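Local coordinates for activator of Hsp90 ATPase homologue 1/2-like C-terminal domain-containing protein (Mycobacterium smegmatis, PDB 3UID) that is of unknown biochemical activity but is a toxin and the structural homologue of Rv2035, a type II toxin of Mycobacterium tuberculosis involved in the hypoxic response, at residues P2-V6 against I17-F21; I28-Y32 against V112-T116; T104-V108 against A135-V139. One frame throughout, in Å; residues are numbered along the deposited sequence. Where two conformers were deposited one is given.

Contact 1: P2-V6 against I17-F21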
loop_
_atom_site.group_PDB
_atom_site.type_symbol
_atom_site.label_atom_id
_atom_site.label_comp_id
_atom_site.label_asym_id
_atom_site.label_seq_id
_atom_site.Cartn_x
_atom_site.Cartn_y
_atom_site.Cartn_z
ATOM N N PRO A 2 -11.263 -0.495 -9.067
ATOM C CA PRO A 2 -10.269 -1.443 -9.581
ATOM C C PRO A 2 -8.991 -0.742 -10.016
ATOM O O PRO A 2 -8.899 0.494 -9.998
ATOM C CB PRO A 2 -10.972 -2.054 -10.802
ATOM C CG PRO A 2 -11.952 -1.022 -11.224
ATOM C CD PRO A 2 -12.430 -0.381 -9.958
ATOM N N VAL A 3 -8.003 -1.529 -10.411
ATOM C CA VAL A 3 -6.764 -0.979 -10.914
ATOM C C VAL A 3 -7.015 -0.437 -12.325
ATOM O O VAL A 3 -7.659 -1.096 -13.149
ATOM C CB VAL A 3 -5.675 -2.067 -10.986
ATOM C CG1 VAL A 3 -4.386 -1.501 -11.584
ATOM C CG2 VAL A 3 -5.430 -2.671 -9.621
ATOM N N THR A 4 -6.518 0.770 -12.596
ATOM C CA THR A 4 -6.695 1.398 -13.902
ATOM C C THR A 4 -5.392 1.605 -14.682
ATOM O O THR A 4 -5.430 1.771 -15.912
ATOM C CB THR A 4 -7.456 2.739 -13.809
ATOM O OG1 THR A 4 -6.715 3.661 -13.002
ATOM C CG2 THR A 4 -8.847 2.536 -13.205
ATOM N N ASP A 5 -4.251 1.598 -13.979
ATOM C CA ASP A 5 -2.952 1.729 -14.638
ATOM C C ASP A 5 -1.838 1.258 -13.728
ATOM O O ASP A 5 -1.903 1.433 -12.521
ATOM C CB ASP A 5 -2.675 3.182 -15.026
ATOM C CG ASP A 5 -1.516 3.316 -16.006
ATOM O OD1 ASP A 5 -1.692 2.988 -17.193
ATOM O OD2 ASP A 5 -0.432 3.755 -15.590
ATOM N N VAL A 6 -0.822 0.661 -14.338
ATOM C CA VAL A 6 0.421 0.334 -13.673
ATOM C C VAL A 6 1.540 0.849 -14.562
ATOM O O VAL A 6 1.571 0.550 -15.757
ATOM C CB VAL A 6 0.563 -1.186 -13.515
ATOM C CG1 VAL A 6 1.945 -1.535 -12.962
ATOM C CG2 VAL A 6 -0.549 -1.722 -12.614
ATOM N N ILE A 17 0.961 2.910 -9.295
ATOM C CA ILE A 17 -0.277 2.189 -9.518
ATOM C C ILE A 17 -1.429 3.172 -9.333
ATOM O O ILE A 17 -1.462 3.945 -8.371
ATOM C CB ILE A 17 -0.396 0.996 -8.567
ATOM C CG1 ILE A 17 0.775 0.038 -8.814
ATOM C CG2 ILE A 17 -1.738 0.303 -8.762
ATOM C CD1 ILE A 17 0.622 -1.322 -8.176
ATOM N N THR A 18 -2.347 3.174 -10.286
ATOM C CA THR A 18 -3.504 4.050 -10.225
ATOM C C THR A 18 -4.751 3.186 -10.104
ATOM O O THR A 18 -4.848 2.127 -10.731
ATOM C CB THR A 18 -3.595 4.934 -11.485
ATOM O OG1 THR A 18 -2.360 5.639 -11.671
ATOM C CG2 THR A 18 -4.738 5.940 -11.367
ATOM N N ALA A 19 -5.681 3.621 -9.264
ATOM C CA ALA A 19 -6.948 2.925 -9.089
ATOM C C ALA A 19 -8.079 3.920 -9.117
ATOM O O ALA A 19 -7.875 5.106 -8.867
ATOM C CB ALA A 19 -6.973 2.204 -7.756
ATOM N N GLU A 20 -9.265 3.420 -9.450
ATOM C CA GLU A 20 -10.483 4.195 -9.309
ATOM C C GLU A 20 -11.442 3.466 -8.385
ATOM O O GLU A 20 -11.655 2.260 -8.510
ATOM C CB GLU A 20 -11.104 4.471 -10.674
ATOM C CG GLU A 20 -10.302 5.484 -11.469
ATOM C CD GLU A 20 -10.797 5.660 -12.889
ATOM O OE1 GLU A 20 -11.951 5.279 -13.178
ATOM O OE2 GLU A 20 -10.023 6.186 -13.717
ATOM N N PHE A 21 -12.002 4.203 -7.429
ATOM C CA PHE A 21 -12.897 3.611 -6.433
ATOM C C PHE A 21 -14.244 4.317 -6.464
ATOM O O PHE A 21 -14.297 5.541 -6.570
ATOM C CB PHE A 21 -12.310 3.776 -5.032
ATOM C CG PHE A 21 -11.010 3.044 -4.811
ATOM C CD1 PHE A 21 -10.931 1.668 -4.985
ATOM C CD2 PHE A 21 -9.876 3.731 -4.405
ATOM C CE1 PHE A 21 -9.733 0.991 -4.762
ATOM C CE2 PHE A 21 -8.675 3.065 -4.176
ATOM C CZ PHE A 21 -8.605 1.696 -4.359
HETATM O O HOH W 1 -0.067 4.362 -12.935
#

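Contact 2: I28-Y32 against V112-T116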
loop_
_atom_site.group_PDB
_atom_site.type_symbol
_atom_site.label_atom_id
_atom_site.label_comp_id
_atom_site.label_asym_id
_atom_site.label_seq_id
_atom_site.Cartn_x
_atom_site.Cartn_y
_atom_site.Cartn_z
ATOM N N ILE A 28 -12.234 6.524 1.292
ATOM C CA ILE A 28 -10.986 5.847 0.987
ATOM C C ILE A 28 -9.911 6.183 2.018
ATOM O O ILE A 28 -9.131 5.325 2.411
ATOM C CB ILE A 28 -10.518 6.161 -0.446
ATOM C CG1 ILE A 28 -11.627 5.816 -1.446
ATOM C CG2 ILE A 28 -9.261 5.377 -0.778
ATOM C CD1 ILE A 28 -12.018 4.338 -1.464
ATOM N N TRP A 29 -9.881 7.432 2.476
ATOM C CA TRP A 29 -8.917 7.821 3.492
ATOM C C TRP A 29 -8.999 6.891 4.707
ATOM O O TRP A 29 -7.978 6.506 5.272
ATOM C CB TRP A 29 -9.141 9.271 3.934
ATOM C CG TRP A 29 -8.163 9.693 4.984
ATOM C CD1 TRP A 29 -8.352 9.689 6.341
ATOM C CD2 TRP A 29 -6.824 10.137 4.769
ATOM N NE1 TRP A 29 -7.222 10.135 6.978
ATOM C CE2 TRP A 29 -6.265 10.410 6.037
ATOM C CE3 TRP A 29 -6.046 10.351 3.628
ATOM C CZ2 TRP A 29 -4.966 10.881 6.189
ATOM C CZ3 TRP A 29 -4.750 10.810 3.786
ATOM C CH2 TRP A 29 -4.227 11.074 5.051
ATOM N N GLN A 30 -10.218 6.542 5.100
ATOM C CA GLN A 30 -10.435 5.725 6.292
ATOM C C GLN A 30 -9.961 4.280 6.159
ATOM O O GLN A 30 -9.734 3.602 7.176
ATOM C CB GLN A 30 -11.909 5.773 6.712
ATOM C CG GLN A 30 -12.363 7.141 7.178
ATOM C CD GLN A 30 -11.586 7.657 8.389
ATOM O OE1 GLN A 30 -11.119 6.870 9.220
ATOM N NE2 GLN A 30 -11.443 8.965 8.484
ATOM N N ILE A 31 -9.820 3.803 4.926
ATOM C CA ILE A 31 -9.199 2.501 4.676
ATOM C C ILE A 31 -7.788 2.469 5.284
ATOM O O ILE A 31 -7.372 1.462 5.875
ATOM C CB ILE A 31 -9.109 2.188 3.163
ATOM C CG1 ILE A 31 -10.506 2.069 2.519
ATOM C CG2 ILE A 31 -8.267 0.927 2.906
ATOM C CD1 ILE A 31 -11.247 0.814 2.894
ATOM N N TYR A 32 -7.054 3.571 5.123
ATOM C CA TYR A 32 -5.674 3.674 5.592
ATOM C C TYR A 32 -5.569 4.198 7.019
ATOM O O TYR A 32 -4.627 3.867 7.732
ATOM C CB TYR A 32 -4.858 4.535 4.617
ATOM C CG TYR A 32 -4.872 3.896 3.259
ATOM C CD1 TYR A 32 -3.984 2.879 2.945
ATOM C CD2 TYR A 32 -5.830 4.251 2.314
ATOM C CE1 TYR A 32 -4.032 2.243 1.709
ATOM C CE2 TYR A 32 -5.884 3.627 1.072
ATOM C CZ TYR A 32 -4.977 2.631 0.778
ATOM O OH TYR A 32 -5.032 2.003 -0.441
ATOM N N VAL A 112 4.329 8.071 -1.892
ATOM C CA VAL A 112 3.287 9.074 -1.742
ATOM C C VAL A 112 1.959 8.517 -2.257
ATOM O O VAL A 112 1.849 8.133 -3.423
ATOM C CB VAL A 112 3.602 10.358 -2.500
ATOM C CG1 VAL A 112 2.534 11.422 -2.194
ATOM C CG2 VAL A 112 4.980 10.869 -2.123
ATOM N N TYR A 113 0.957 8.472 -1.383
ATOM C CA TYR A 113 -0.394 8.082 -1.777
ATOM C C TYR A 113 -1.253 9.327 -1.883
ATOM O O TYR A 113 -1.309 10.133 -0.951
ATOM C CB TYR A 113 -1.018 7.185 -0.709
ATOM C CG TYR A 113 -0.453 5.779 -0.609
ATOM C CD1 TYR A 113 0.727 5.413 -1.250
ATOM C CD2 TYR A 113 -1.123 4.820 0.146
ATOM C CE1 TYR A 113 1.220 4.095 -1.142
ATOM C CE2 TYR A 113 -0.647 3.526 0.271
ATOM C CZ TYR A 113 0.520 3.173 -0.372
ATOM O OH TYR A 113 0.988 1.890 -0.254
ATOM N N THR A 114 -1.931 9.478 -3.015
ATOM C CA THR A 114 -2.763 10.644 -3.240
ATOM C C THR A 114 -4.171 10.224 -3.652
ATOM O O THR A 114 -4.339 9.379 -4.539
ATOM C CB THR A 114 -2.121 11.569 -4.284
ATOM O OG1 THR A 114 -0.807 11.924 -3.839
ATOM C CG2 THR A 114 -2.945 12.825 -4.479
ATOM N N PHE A 115 -5.170 10.819 -2.997
ATOM C CA PHE A 115 -6.581 10.509 -3.228
ATOM C C PHE A 115 -7.292 11.780 -3.681
ATOM O O PHE A 115 -7.344 12.779 -2.957
ATOM C CB PHE A 115 -7.229 9.968 -1.945
ATOM C CG PHE A 115 -6.435 8.881 -1.293
ATOM C CD1 PHE A 115 -6.295 7.653 -1.915
ATOM C CD2 PHE A 115 -5.824 9.083 -0.069
ATOM C CE1 PHE A 115 -5.554 6.643 -1.331
ATOM C CE2 PHE A 115 -5.072 8.076 0.519
ATOM C CZ PHE A 115 -4.945 6.850 -0.112
ATOM N N THR A 116 -7.824 11.763 -4.897
ATOM C CA THR A 116 -8.502 12.944 -5.410
ATOM C C THR A 116 -9.861 12.620 -5.985
ATOM O O THR A 116 -10.120 11.498 -6.422
ATOM C CB THR A 116 -7.637 13.688 -6.436
ATOM O OG1 THR A 116 -7.226 12.783 -7.467
ATOM C CG2 THR A 116 -6.398 14.265 -5.749
#

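Contact 3: T104-V108 against A135-V139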
loop_
_atom_site.group_PDB
_atom_site.type_symbol
_atom_site.label_atom_id
_atom_site.label_comp_id
_atom_site.label_asym_id
_atom_site.label_seq_id
_atom_site.Cartn_x
_atom_site.Cartn_y
_atom_site.Cartn_z
ATOM N N THR A 104 16.754 -7.569 5.044
ATOM C CA THR A 104 17.226 -7.673 3.661
ATOM C C THR A 104 18.341 -6.662 3.412
ATOM O O THR A 104 18.648 -5.834 4.274
ATOM C CB THR A 104 16.096 -7.413 2.640
ATOM O OG1 THR A 104 15.863 -6.006 2.518
ATOM C CG2 THR A 104 14.796 -8.110 3.061
ATOM N N ASP A 105 18.944 -6.717 2.229
ATOM C CA ASP A 105 19.975 -5.746 1.889
ATOM C C ASP A 105 19.403 -4.579 1.085
ATOM O O ASP A 105 20.147 -3.796 0.494
ATOM C CB ASP A 105 21.136 -6.419 1.140
ATOM C CG ASP A 105 20.716 -7.022 -0.187
ATOM O OD1 ASP A 105 19.508 -7.020 -0.507
ATOM O OD2 ASP A 105 21.611 -7.512 -0.912
ATOM N N LEU A 106 18.081 -4.455 1.085
ATOM C CA LEU A 106 17.414 -3.413 0.315
ATOM C C LEU A 106 17.235 -2.141 1.132
ATOM O O LEU A 106 16.869 -2.205 2.303
ATOM C CB LEU A 106 16.043 -3.899 -0.149
ATOM C CG LEU A 106 16.016 -5.082 -1.120
ATOM C CD1 LEU A 106 14.582 -5.577 -1.298
ATOM C CD2 LEU A 106 16.633 -4.705 -2.467
ATOM N N PRO A 107 17.466 -0.980 0.504
ATOM C CA PRO A 107 17.132 0.287 1.169
ATOM C C PRO A 107 15.625 0.497 1.169
ATOM O O PRO A 107 14.908 -0.203 0.443
ATOM C CB PRO A 107 17.791 1.334 0.275
ATOM C CG PRO A 107 17.821 0.693 -1.095
ATOM C CD PRO A 107 18.006 -0.785 -0.852
ATOM N N VAL A 108 15.140 1.451 1.959
ATOM C CA VAL A 108 13.716 1.757 1.940
ATOM C C VAL A 108 13.316 2.379 0.600
ATOM O O VAL A 108 14.152 2.907 -0.132
ATOM C CB VAL A 108 13.308 2.732 3.087
ATOM C CG1 VAL A 108 13.623 2.124 4.453
ATOM C CG2 VAL A 108 13.985 4.106 2.924
ATOM N N ALA A 135 17.283 -2.389 -7.041
ATOM C CA ALA A 135 16.354 -2.508 -5.926
ATOM C C ALA A 135 14.921 -2.658 -6.434
ATOM O O ALA A 135 14.180 -3.546 -6.007
ATOM C CB ALA A 135 16.463 -1.304 -5.013
ATOM N N LEU A 136 14.527 -1.783 -7.351
ATOM C CA LEU A 136 13.174 -1.821 -7.886
ATOM C C LEU A 136 12.904 -3.169 -8.556
ATOM O O LEU A 136 11.845 -3.763 -8.368
ATOM C CB LEU A 136 12.967 -0.670 -8.876
ATOM C CG LEU A 136 11.576 -0.538 -9.507
ATOM C CD1 LEU A 136 10.497 -0.851 -8.479
ATOM C CD2 LEU A 136 11.394 0.866 -10.061
ATOM N N GLN A 137 13.864 -3.657 -9.333
ATOM C CA GLN A 137 13.682 -4.924 -10.025
ATOM C C GLN A 137 13.459 -6.050 -9.023
ATOM O O GLN A 137 12.619 -6.917 -9.239
ATOM C CB GLN A 137 14.887 -5.239 -10.915
ATOM C CG GLN A 137 14.674 -6.454 -11.800
ATOM C CD GLN A 137 13.406 -6.343 -12.618
ATOM O OE1 GLN A 137 13.227 -5.396 -13.385
ATOM N NE2 GLN A 137 12.506 -7.302 -12.445
ATOM N N GLN A 138 14.202 -6.030 -7.924
ATOM C CA GLN A 138 14.091 -7.099 -6.940
ATOM C C GLN A 138 12.718 -7.085 -6.265
ATOM O O GLN A 138 12.144 -8.138 -5.990
ATOM C CB GLN A 138 15.208 -7.016 -5.901
ATOM C CG GLN A 138 15.246 -8.227 -4.976
ATOM C CD GLN A 138 16.389 -8.179 -3.984
ATOM O OE1 GLN A 138 17.424 -7.565 -4.239
ATOM N NE2 GLN A 138 16.205 -8.827 -2.837
ATOM N N VAL A 139 12.195 -5.890 -6.010
ATOM C CA VAL A 139 10.880 -5.759 -5.408
ATOM C C VAL A 139 9.782 -6.163 -6.400
ATOM O O VAL A 139 8.794 -6.795 -6.015
ATOM C CB VAL A 139 10.661 -4.329 -4.868
ATOM C CG1 VAL A 139 9.233 -4.137 -4.413
ATOM C CG2 VAL A 139 11.639 -4.061 -3.729
#

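Contact 1: P2-V6 against I17-F21
With chi1 at 61°, Thr4 holds its OG1 between its own backbone N and carbonyl carbon, turned to Thr18 O, while CG2 points along the neighbouring strand to Glu20. Thr18, at chi1 -54°, has CG2 trans to its backbone N and 3.4 Å from Thr4 OG1; its own OG1 is left for a water. Strands 3-6 and 17-21 run antiparallel, and a classic beta bulge interrupts their pairing: Thr4 and Asp5 together face Thr18. Thr4 N gives Thr18 O the short bond, 2.8 Å and nearly straight, whereas Asp5 N and Thr4 OG1 each add a weak one to Thr18 O, both at 3.3 Å. Beyond the bulge, Thr18 N donates to Asp5 O at 2.9 Å with an N-H...O angle of 176°. On its other side Glu20 N donates a hydrogen bond to Pro2 O, which also receives a CA-H...O contact from Ala19. The water accepts from Thr18 OG1 and donates to Asp5 OD2 at 2.7 Å, tying these two side chains across the hydrogen-bonded pair. In the Glu20 conformer given, Thr4 CG2 lies against CG and CD, the two side chains crossing at about a right angle. Val3, Val6, Ile17 and Ala19 form an apolar face, on which Val3 CG1 comes to 4.3 Å from Ile17 CG2 and Ile17 reaches Ala148 of helix 144-158; Asp5 and Thr18 lie on the polar reverse. Because Thr18 O accepts from both bulge amides, the outermost strand takes in an extra residue with each N-H still bonded, that of Asp5 weakly.

Contact 2: I28-Y32 against V112-T116
Three rings, Tyr32 of the helix with Tyr113 and Phe115 of the strand, form the aromatic cluster that seats segment 28-32 on the sheet. Tyr113 presents its edge to the face of Tyr32 in an offset edge-to-face pair, the planes at 78° and the centroids 5.7 Å apart; its CE2 comes to 3.9 Å from Tyr32 CE1. The opposite face of Tyr32 carries Ile31 CG2 from the preceding helical residue. Phe115 meets Tyr32 differently: the planes are nearly parallel, at 23°, but slid apart so that overlap is slight, with Phe115 CZ 3.6 Å from Tyr32 CE2.

An aliphatic and an indole contact reach the two CD atoms of Phe115. Ile28 approaches with its CG2 branch, 3.9 Å from Phe115 CD1. Trp29, its CG trans to the backbone N (chi1 180°), swings its benzo edge round so that CE3 lies 3.9 Å from Phe115 CD2. Ile155 touches both Ile28 and Tyr32, linking helix 25-33 to helix 144-158, the long C-terminal helix that the curved sheet grips in the helix-grip fold of the SRPBCC superfamily.

One polar contact lies among the rings. Tyr32 OH is hydrogen-bonded to Tyr126 OH, and the Tyr126 ring in turn meets Tyr113 edge-to-face. Helix and strand are therefore held by van der Waals contact, probably with a favourable electrostatic term in the edge-to-face Tyr32-Tyr113 pair, while the hydroxyl pairing settles a polar group within the apolar core.

Contact 3: T104-V108 against A135-V139
Ala135 opens the helical side of the contact: its CB lies 4.3 Å from Leu106 CD2 and 4.5 Å from Pro107 CD, so the small methyl meets two consecutive loop residues. One turn on, Gln138 extends its side chain at a slant across Leu106. Its CG is trans to the backbone N (chi1 -172°) and the chain beyond stays stretched, which carries the amide to the leucine branches. There OE1 is 3.5 Å from CD2 of Leu106, while NE2 is 3.9 Å from CD1 of the same residue. These are van der Waals contacts, and Asp105 OD1 comes no closer than 4.3 Å to Gln138 OE1. Val139 completes the helical surface with CG2, 4.1 Å from Leu106 CD1. Leu106 thus turns CD2 to Ala135 and CD1 to Val139, positions spaced i and i+4 on one side of the helix, with the Gln138 amide against both methyls. Phe95 of strand 88-96 touches both Leu106 and Val139, extending this apolar patch to the sheet. Within the loop, Thr104 OG1 accepts from Leu106 N at 3.1 Å, an ST turn. The loop is consequently held to helix 133-141 chiefly by Leu106, whose backbone N is bonded by the turn, with Pro107 at its side.

Contact 2 is the core contact of the three, four of its five touching residues being buried; contacts 1 and 3 are only partly so. Contacts 1 and 2 reach the same sheet and touch through Phe21 CB and Ile28 CD1, 3.6 Å apart, where strand 14-21 leads into helix 25-33. Contact 3 lies across the chain's centre from contact 2, about 24 Å between centres, although residues 104-108 run directly into the strand holding 112-116. Chemistry follows place: backbone hydrogen bonds and a water at the sheet's outermost strand, aromatic rings between helix and sheet, and aliphatic side chains with a glutamine amide where a loop meets a helix.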